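Local coordinates for erythrocyte membrane protein 1 (Plasmodium falciparum, PDB 6S8T), which probably binds a host cell-surface receptor, the piece here being the ICAM-1-binding DBLbeta domain of a much longer surface adhesin of infected erythrocytes, at residues Q22-A27 with D288-Q293; Y184-L189 with A255-V260; C278-N281 with T285-D288. All blocks are in the same frame, centred on the assembly; numbering follows the deposited sequence. Where two conformers were deposited one is given.

Interaction 1 of 3, residues Q22-A27 with D288-Q293; sequences QMHEDA and DDYIPQ
One face of the Tyr290 ring is packed against His24, whose CB lies 3.7 Å from the ring centroid and 20° off its normal, a CH-pi contact displaced toward the ring's rim. The imidazole of His24 meets the same tyrosine differently: the phenolic oxygen sits at its edge, close to its plane. The two rings are oblique to one another. In this DBL domain the contact lays helix 16-32 against a short 3-10 turn, residues 288-290, in the loop that precedes helix 293-319; the turn is followed by a bond from the backbone N of Ile291 back to O of Asp288.

Met23 and Ala27, one helical turn apart, add two apolar contacts to the tyrosine. CB of Met23 packs on CB of Tyr290 at 3.9 Å, while the thioether bends off toward His393 and Phe394 of helix 388-402. The methyl CB of Ala27 comes within 4.2 Å of Tyr290 CE1, approaching the ring obliquely.

With CG of His24 anti to its backbone N (chi1 167°), the imidazole reaches over to the phenol end of Tyr290 while CB stays above the aromatic face. The hydroxyl of this buried tyrosine is also hydrogen-bonded to Glu254 OE2 of helix 246-268, so groups from two helices hold it. The bond across the contact runs from His24 ND1 to Tyr290 OH at 2.7 Å, with an N-H...O angle of 159°.

Interaction 2 of 3, residues Y184-L189 with A255-V260; sequences YSFADL and ANRHQV
Apolar contact between Phe186, Leu189 and Val260 joins two long helices of the Duffy-binding-like fold, 172-194 and 246-268. The local axes run roughly antiparallel, at 148°, and stay 11.3 Å apart at their closest, so the helices meet through side chains, with one approach of a ring to a backbone carbonyl. CG1 of Val260 is the shared atom: it lies 4.2 Å from Phe186 CD1, near the plane of the ring at its edge, and 4.3 Å from Leu189 CD2. Phe186 and Leu189 stand nearly one turn apart on their helix, and the valine methyl approaches both. With its CG anti to the backbone N (chi1 165°), the Phe186 ring extends across the interface toward the facing helix, where Trp261 of helix 246-268 meets it edge-to-face.

The polar part is a contact of aromatic edge with backbone. Phe186 CE1 approaches Arg257 O at 3.5 Å, again close to the ring plane. Around this point helix 246-268 is kinked: the N atoms of His258 and Gln259 lack bonds to the preceding turn. Arg257 O does receive a weak bond from Val260 N.

The charged group comes in more loosely: Phe186 CE2 lies 4.3 Å from Arg257 NH2, oblique to the guanidinium plane. The stronger partner of NH2 is Asp289.

No hydrogen bond crosses between the two segments. Their cohesion is therefore chiefly apolar, probably helped by the weakly positive ring edge of Phe186 facing a carbonyl oxygen, while the buried arginine charge is probably balanced by the carboxylate of Asp289.

Interaction 3 of 3, residues C278-N281 with T285-D288; sequences CHYN and TPLD
The loop joining helix 246-268 to helix 293-319 in this Duffy-binding-like domain folds back on itself here, and a type I beta turn from Cys278 to Asn281 presents Tyr280 to Pro286. The turn is closed by its backbone bond, Asn281 N to Cys278 O at 3.2 Å. It is also tied to helix 172-194 through the disulfide between Cys278 and Cys179.

The tyrosine ring lies between two partners. Pro286 covers one face: its CA stands 3.9 Å from the ring centroid and only 3° off the normal, a nearly perpendicular CH-pi contact over the middle of the ring. Pro286 CB adds an apolar contact with Tyr280 CD2 at 3.9 Å, and the two side chains run past one another in opposite directions. On the opposite face His279, the neighbour in the turn, places NE2 3.2 Å above the ring plane, offset toward the rim. ND1 of that imidazole is hydrogen-bonded to Gly276 O, which helps to fix its rotation.

CG of Tyr280 is anti to the carbonyl carbon (chi1 -65°), a setting that swings the ring out of the turn toward the 285-288 segment. There the ring also meets the peptide before the proline, CE1 lying 3.7 Å from Thr285 O in an oblique approach. The threonine directs its CB away from the tyrosine, and its OG1 is probably hydrogen-bonded to His258 ND1.

Helix 246-268 also holds the tyrosine's backbone, as Trp261 NE1 and Gln265 NE2 both bond to Tyr280 O. The arrangement is one of proline-aromatic CH-pi packing, the aromatic coming from within a type I beta turn, in the disulfide-pinned interhelical loop of this Duffy-binding-like fold.

In the fold
Arg257 of interaction 2 ties the three contacts together. Its NH2 is 2.8 Å from Asp289 OD1 in a salt bridge to interaction 1, and it also makes a weak hydrogen bond to Pro286 O of interaction 3. Interactions 1 and 3, with centres about 13 Å apart, end on the same stretch of chain, and His24 CB lies 4.0 Å from Leu287 CD2. Interactions 2 and 3 also touch where Ala187 CB comes 3.7 Å from Asp288 O. In sequence, interaction 2 is nested within the loop closed by interaction 1. Interaction 2 packs helix 172-194 against 246-268, and the 285-293 stretch is fitted onto these and onto helix 16-32.

Interaction 1 of 3, residues Q22-A27 with D288-Q293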
loop_
_atom_site.group_PDB
_atom_site.type_symbol
_atom_site.label_atom_id
_atom_site.label_comp_id
_atom_site.label_asym_id
_atom_site.label_seq_id
_atom_site.Cartn_x
_atom_site.Cartn_y
_atom_site.Cartn_z
ATOM N N GLN A 22 -15.718 9.693 4.636
ATOM C CA GLN A 22 -16.775 10.160 3.743
ATOM C C GLN A 22 -16.942 9.226 2.550
ATOM O O GLN A 22 -18.072 8.938 2.135
ATOM C CB GLN A 22 -16.476 11.585 3.274
ATOM C CG GLN A 22 -17.470 12.134 2.258
ATOM C CD GLN A 22 -17.104 13.528 1.791
ATOM O OE1 GLN A 22 -16.452 14.284 2.512
ATOM N NE2 GLN A 22 -17.509 13.873 0.575
ATOM N N MET A 23 -15.832 8.743 1.985
ATOM C CA MET A 23 -15.917 7.792 0.881
ATOM C C MET A 23 -16.580 6.488 1.315
ATOM O O MET A 23 -17.322 5.883 0.533
ATOM C CB MET A 23 -14.520 7.524 0.308
ATOM C CG MET A 23 -13.798 8.761 -0.224
ATOM S SD MET A 23 -14.603 9.517 -1.655
ATOM C CE MET A 23 -13.570 10.959 -1.902
ATOM N N HIS A 24 -16.327 6.044 2.553
ATOM C CA HIS A 24 -16.952 4.823 3.057
ATOM C C HIS A 24 -18.464 4.973 3.176
ATOM O O HIS A 24 -19.215 4.053 2.826
ATOM C CB HIS A 24 -16.358 4.446 4.414
ATOM C CG HIS A 24 -17.136 3.390 5.142
ATOM N ND1 HIS A 24 -17.307 2.114 4.647
ATOM C CD2 HIS A 24 -17.784 3.420 6.332
ATOM C CE1 HIS A 24 -18.028 1.405 5.500
ATOM N NE2 HIS A 24 -18.330 2.174 6.530
ATOM N N GLU A 25 -18.929 6.118 3.680
ATOM C CA GLU A 25 -20.366 6.334 3.811
ATOM C C GLU A 25 -21.045 6.345 2.449
ATOM O O GLU A 25 -22.120 5.759 2.280
ATOM C CB GLU A 25 -20.639 7.642 4.557
ATOM C CG GLU A 25 -20.118 7.673 5.987
ATOM C CD GLU A 25 -20.672 6.547 6.838
ATOM O OE1 GLU A 25 -19.874 5.837 7.484
ATOM O OE2 GLU A 25 -21.908 6.366 6.857
ATOM N N ASP A 26 -20.427 7.000 1.462
ATOM C CA ASP A 26 -21.011 7.058 0.125
ATOM C C ASP A 26 -21.123 5.669 -0.493
ATOM O O ASP A 26 -22.130 5.347 -1.136
ATOM C CB ASP A 26 -20.177 7.977 -0.769
ATOM C CG ASP A 26 -20.193 9.422 -0.302
ATOM O OD1 ASP A 26 -20.939 9.738 0.650
ATOM O OD2 ASP A 26 -19.453 10.243 -0.887
ATOM N N ALA A 27 -20.096 4.833 -0.313
ATOM C CA ALA A 27 -20.152 3.470 -0.831
ATOM C C ALA A 27 -21.210 2.645 -0.112
ATOM O O ALA A 27 -21.872 1.806 -0.734
ATOM C CB ALA A 27 -18.781 2.802 -0.707
ATOM N N ASP A 288 -8.309 2.503 5.498
ATOM C CA ASP A 288 -7.252 2.621 4.496
ATOM C C ASP A 288 -7.734 2.208 3.110
ATOM O O ASP A 288 -7.230 2.715 2.101
ATOM C CB ASP A 288 -6.043 1.778 4.912
ATOM C CG ASP A 288 -5.462 2.197 6.261
ATOM O OD1 ASP A 288 -6.160 2.059 7.290
ATOM O OD2 ASP A 288 -4.301 2.659 6.291
ATOM N N ASP A 289 -8.703 1.295 3.034
ATOM C CA ASP A 289 -9.173 0.824 1.736
ATOM C C ASP A 289 -9.972 1.872 0.957
ATOM O O ASP A 289 -10.390 1.577 -0.169
ATOM C CB ASP A 289 -10.003 -0.452 1.908
ATOM C CG ASP A 289 -11.116 -0.304 2.934
ATOM O OD1 ASP A 289 -10.953 0.480 3.896
ATOM O OD2 ASP A 289 -12.153 -0.989 2.781
ATOM N N TYR A 290 -10.188 3.075 1.493
ATOM C CA TYR A 290 -10.830 4.147 0.737
ATOM C C TYR A 290 -9.873 5.262 0.348
ATOM O O TYR A 290 -10.307 6.256 -0.244
ATOM C CB TYR A 290 -12.007 4.730 1.521
ATOM C CG TYR A 290 -13.072 3.711 1.819
ATOM C CD1 TYR A 290 -14.057 3.407 0.886
ATOM C CD2 TYR A 290 -13.080 3.032 3.027
ATOM C CE1 TYR A 290 -15.026 2.462 1.161
ATOM C CE2 TYR A 290 -14.039 2.090 3.310
ATOM C CZ TYR A 290 -15.011 1.809 2.378
ATOM O OH TYR A 290 -15.966 0.868 2.673
ATOM N N ILE A 291 -8.594 5.138 0.683
ATOM C CA ILE A 291 -7.577 6.082 0.228
ATOM C C ILE A 291 -7.018 5.550 -1.086
ATOM O O ILE A 291 -6.651 4.368 -1.165
ATOM C CB ILE A 291 -6.475 6.269 1.283
ATOM C CG1 ILE A 291 -7.055 6.897 2.553
ATOM C CG2 ILE A 291 -5.335 7.109 0.728
ATOM C CD1 ILE A 291 -6.035 7.125 3.639
ATOM N N PRO A 292 -6.951 6.367 -2.141
ATOM C CA PRO A 292 -6.438 5.873 -3.427
ATOM C C PRO A 292 -5.075 5.202 -3.281
ATOM O O PRO A 292 -4.189 5.693 -2.578
ATOM C CB PRO A 292 -6.358 7.139 -4.280
ATOM C CG PRO A 292 -7.433 8.030 -3.716
ATOM C CD PRO A 292 -7.436 7.756 -2.232
ATOM N N GLN A 293 -4.917 4.068 -3.968
ATOM C CA GLN A 293 -3.723 3.240 -3.801
ATOM C C GLN A 293 -2.446 3.996 -4.157
ATOM O O GLN A 293 -1.407 3.791 -3.519
ATOM C CB GLN A 293 -3.855 1.968 -4.646
ATOM C CG GLN A 293 -2.683 0.986 -4.524
ATOM C CD GLN A 293 -2.939 -0.317 -5.263
ATOM O OE1 GLN A 293 -2.907 -0.363 -6.494
ATOM N NE2 GLN A 293 -3.203 -1.381 -4.515
#

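Interaction 2 of 3, residues Y184-L189 with A255-V260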
loop_
_atom_site.group_PDB
_atom_site.type_symbol
_atom_site.label_atom_id
_atom_site.label_comp_id
_atom_site.label_asym_id
_atom_site.label_seq_id
_atom_site.Cartn_x
_atom_site.Cartn_y
_atom_site.Cartn_z
ATOM N N TYR A 184 -1.984 -1.655 5.185
ATOM C CA TYR A 184 -1.708 -1.526 3.757
ATOM C C TYR A 184 -2.099 -2.789 2.997
ATOM O O TYR A 184 -2.602 -2.712 1.870
ATOM C CB TYR A 184 -0.226 -1.216 3.531
ATOM C CG TYR A 184 0.231 0.140 4.027
ATOM C CD1 TYR A 184 -0.592 1.256 3.920
ATOM C CD2 TYR A 184 1.493 0.303 4.596
ATOM C CE1 TYR A 184 -0.173 2.498 4.366
ATOM C CE2 TYR A 184 1.920 1.540 5.049
ATOM C CZ TYR A 184 1.081 2.635 4.929
ATOM O OH TYR A 184 1.496 3.869 5.374
ATOM N N SER A 185 -1.862 -3.965 3.589
ATOM C CA SER A 185 -2.212 -5.216 2.921
ATOM C C SER A 185 -3.721 -5.403 2.850
ATOM O O SER A 185 -4.244 -5.916 1.853
ATOM C CB SER A 185 -1.566 -6.399 3.643
ATOM O OG SER A 185 -2.149 -7.625 3.230
ATOM N N PHE A 186 -4.437 -5.009 3.906
ATOM C CA PHE A 186 -5.897 -5.043 3.872
ATOM C C PHE A 186 -6.439 -4.131 2.775
ATOM O O PHE A 186 -7.412 -4.473 2.093
ATOM C CB PHE A 186 -6.456 -4.641 5.241
ATOM C CG PHE A 186 -7.926 -4.295 5.241
ATOM C CD1 PHE A 186 -8.891 -5.290 5.197
ATOM C CD2 PHE A 186 -8.339 -2.973 5.317
ATOM C CE1 PHE A 186 -10.246 -4.971 5.209
ATOM C CE2 PHE A 186 -9.691 -2.645 5.329
ATOM C CZ PHE A 186 -10.643 -3.648 5.277
ATOM N N ALA A 187 -5.805 -2.974 2.573
ATOM C CA ALA A 187 -6.281 -2.047 1.551
ATOM C C ALA A 187 -5.937 -2.544 0.151
ATOM O O ALA A 187 -6.751 -2.419 -0.772
ATOM C CB ALA A 187 -5.697 -0.657 1.791
ATOM N N ASP A 188 -4.737 -3.112 -0.023
ATOM C CA ASP A 188 -4.355 -3.676 -1.316
ATOM C C ASP A 188 -5.282 -4.815 -1.720
ATOM O O ASP A 188 -5.646 -4.938 -2.895
ATOM C CB ASP A 188 -2.904 -4.167 -1.273
ATOM C CG ASP A 188 -1.893 -3.031 -1.346
ATOM O OD1 ASP A 188 -2.293 -1.871 -1.611
ATOM O OD2 ASP A 188 -0.691 -3.299 -1.137
ATOM N N LEU A 189 -5.671 -5.663 -0.761
ATOM C CA LEU A 189 -6.530 -6.799 -1.083
ATOM C C LEU A 189 -7.911 -6.335 -1.533
ATOM O O LEU A 189 -8.499 -6.916 -2.450
ATOM C CB LEU A 189 -6.632 -7.738 0.120
ATOM C CG LEU A 189 -7.370 -9.068 -0.054
ATOM C CD1 LEU A 189 -6.822 -9.857 -1.237
ATOM C CD2 LEU A 189 -7.282 -9.902 1.224
ATOM N N ALA A 255 -20.036 -5.225 1.638
ATOM C CA ALA A 255 -20.796 -6.166 2.448
ATOM C C ALA A 255 -19.903 -7.037 3.324
ATOM O O ALA A 255 -20.342 -7.487 4.388
ATOM C CB ALA A 255 -21.659 -7.049 1.546
ATOM N N ASN A 256 -18.656 -7.285 2.911
ATOM C CA ASN A 256 -17.824 -8.276 3.585
ATOM C C ASN A 256 -16.457 -7.753 4.018
ATOM O O ASN A 256 -15.631 -8.548 4.478
ATOM C CB ASN A 256 -17.632 -9.505 2.689
ATOM C CG ASN A 256 -18.944 -10.155 2.301
ATOM O OD1 ASN A 256 -19.637 -10.731 3.140
ATOM N ND2 ASN A 256 -19.289 -10.073 1.020
ATOM N N ARG A 257 -16.195 -6.448 3.896
ATOM C CA ARG A 257 -14.865 -5.937 4.221
ATOM C C ARG A 257 -14.521 -6.138 5.692
ATOM O O ARG A 257 -13.349 -6.342 6.029
ATOM C CB ARG A 257 -14.755 -4.456 3.851
ATOM C CG ARG A 257 -15.735 -3.556 4.583
ATOM C CD ARG A 257 -15.740 -2.144 4.007
ATOM N NE ARG A 257 -14.503 -1.419 4.275
ATOM C CZ ARG A 257 -14.288 -0.695 5.370
ATOM N NH1 ARG A 257 -15.226 -0.603 6.303
ATOM N NH2 ARG A 257 -13.134 -0.065 5.535
ATOM N N HIS A 258 -15.518 -6.094 6.581
ATOM C CA HIS A 258 -15.213 -6.233 8.000
ATOM C C HIS A 258 -14.804 -7.659 8.351
ATOM O O HIS A 258 -13.881 -7.864 9.147
ATOM C CB HIS A 258 -16.394 -5.808 8.864
ATOM C CG HIS A 258 -16.171 -6.078 10.318
ATOM N ND1 HIS A 258 -15.294 -5.338 11.082
ATOM C CD2 HIS A 258 -16.658 -7.043 11.133
ATOM C CE1 HIS A 258 -15.274 -5.818 12.313
ATOM N NE2 HIS A 258 -16.090 -6.854 12.369
ATOM N N GLN A 259 -15.494 -8.659 7.794
ATOM C CA GLN A 259 -15.106 -10.044 8.046
ATOM C C GLN A 259 -13.711 -10.335 7.515
ATOM O O GLN A 259 -13.019 -11.218 8.036
ATOM C CB GLN A 259 -16.120 -11.002 7.421
ATOM C CG GLN A 259 -17.480 -10.991 8.094
ATOM C CD GLN A 259 -18.468 -11.922 7.421
ATOM O OE1 GLN A 259 -19.133 -11.546 6.454
ATOM N NE2 GLN A 259 -18.570 -13.147 7.927
ATOM N N VAL A 260 -13.284 -9.610 6.480
ATOM C CA VAL A 260 -11.924 -9.767 5.984
ATOM C C VAL A 260 -10.929 -9.230 7.005
ATOM O O VAL A 260 -9.927 -9.886 7.322
ATOM C CB VAL A 260 -11.778 -9.076 4.615
ATOM C CG1 VAL A 260 -10.326 -9.061 4.177
ATOM C CG2 VAL A 260 -12.648 -9.783 3.578
#

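Interaction 3 of 3, residues C278-N281 with T285-D288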
loop_
_atom_site.group_PDB
_atom_site.type_symbol
_atom_site.label_atom_id
_atom_site.label_comp_id
_atom_site.label_asym_id
_atom_site.label_seq_id
_atom_site.Cartn_x
_atom_site.Cartn_y
_atom_site.Cartn_z
ATOM N N CYS A 278 -2.024 1.061 15.934
ATOM C CA CYS A 278 -2.467 -0.285 16.272
ATOM C C CYS A 278 -3.835 -0.312 16.947
ATOM O O CYS A 278 -4.203 -1.341 17.523
ATOM C CB CYS A 278 -1.446 -0.974 17.184
ATOM S SG CYS A 278 0.226 -1.181 16.505
ATOM N N HIS A 279 -4.600 0.780 16.894
ATOM C CA HIS A 279 -5.837 0.829 17.664
ATOM C C HIS A 279 -7.011 0.152 16.964
ATOM O O HIS A 279 -8.111 0.134 17.525
ATOM C CB HIS A 279 -6.197 2.280 18.017
ATOM C CG HIS A 279 -6.891 3.025 16.920
ATOM N ND1 HIS A 279 -6.209 3.736 15.956
ATOM C CD2 HIS A 279 -8.207 3.189 16.647
ATOM C CE1 HIS A 279 -7.076 4.295 15.129
ATOM N NE2 HIS A 279 -8.294 3.979 15.527
ATOM N N TYR A 280 -6.806 -0.410 15.772
ATOM C CA TYR A 280 -7.804 -1.247 15.115
ATOM C C TYR A 280 -7.550 -2.736 15.326
ATOM O O TYR A 280 -8.240 -3.563 14.720
ATOM C CB TYR A 280 -7.855 -0.949 13.613
ATOM C CG TYR A 280 -8.329 0.444 13.264
ATOM C CD1 TYR A 280 -9.643 0.830 13.492
ATOM C CD2 TYR A 280 -7.464 1.369 12.693
ATOM C CE1 TYR A 280 -10.079 2.103 13.171
ATOM C CE2 TYR A 280 -7.891 2.643 12.367
ATOM C CZ TYR A 280 -9.198 3.005 12.608
ATOM O OH TYR A 280 -9.624 4.273 12.286
ATOM N N ASN A 281 -6.580 -3.098 16.172
ATOM C CA ASN A 281 -6.193 -4.500 16.294
ATOM C C ASN A 281 -7.280 -5.342 16.952
ATOM O O ASN A 281 -7.455 -6.509 16.587
ATOM C CB ASN A 281 -4.883 -4.621 17.071
ATOM C CG ASN A 281 -3.693 -4.093 16.292
ATOM O OD1 ASN A 281 -3.848 -3.518 15.214
ATOM N ND2 ASN A 281 -2.496 -4.277 16.840
ATOM N N THR A 285 -12.797 -1.268 12.240
ATOM C CA THR A 285 -12.290 -1.582 10.912
ATOM C C THR A 285 -11.575 -0.352 10.362
ATOM O O THR A 285 -12.137 0.756 10.397
ATOM C CB THR A 285 -13.423 -2.002 9.966
ATOM O OG1 THR A 285 -14.178 -3.063 10.563
ATOM C CG2 THR A 285 -12.862 -2.473 8.632
ATOM N N PRO A 286 -10.354 -0.495 9.852
ATOM C CA PRO A 286 -9.634 0.668 9.325
ATOM C C PRO A 286 -10.247 1.170 8.026
ATOM O O PRO A 286 -10.985 0.463 7.336
ATOM C CB PRO A 286 -8.215 0.135 9.100
ATOM C CG PRO A 286 -8.396 -1.328 8.901
ATOM C CD PRO A 286 -9.541 -1.721 9.789
ATOM N N LEU A 287 -9.919 2.420 7.697
ATOM C CA LEU A 287 -10.458 3.089 6.519
ATOM C C LEU A 287 -9.425 3.233 5.407
ATOM O O LEU A 287 -9.641 4.001 4.462
ATOM C CB LEU A 287 -11.018 4.458 6.904
ATOM C CG LEU A 287 -12.268 4.446 7.785
ATOM C CD1 LEU A 287 -12.591 5.848 8.270
ATOM C CD2 LEU A 287 -13.446 3.855 7.025
ATOM N N ASP A 288 -8.309 2.503 5.498
ATOM C CA ASP A 288 -7.252 2.621 4.496
ATOM C C ASP A 288 -7.734 2.208 3.110
ATOM O O ASP A 288 -7.230 2.715 2.101
ATOM C CB ASP A 288 -6.043 1.778 4.912
ATOM C CG ASP A 288 -5.462 2.197 6.261
ATOM O OD1 ASP A 288 -6.160 2.059 7.290
ATOM O OD2 ASP A 288 -4.301 2.659 6.291
#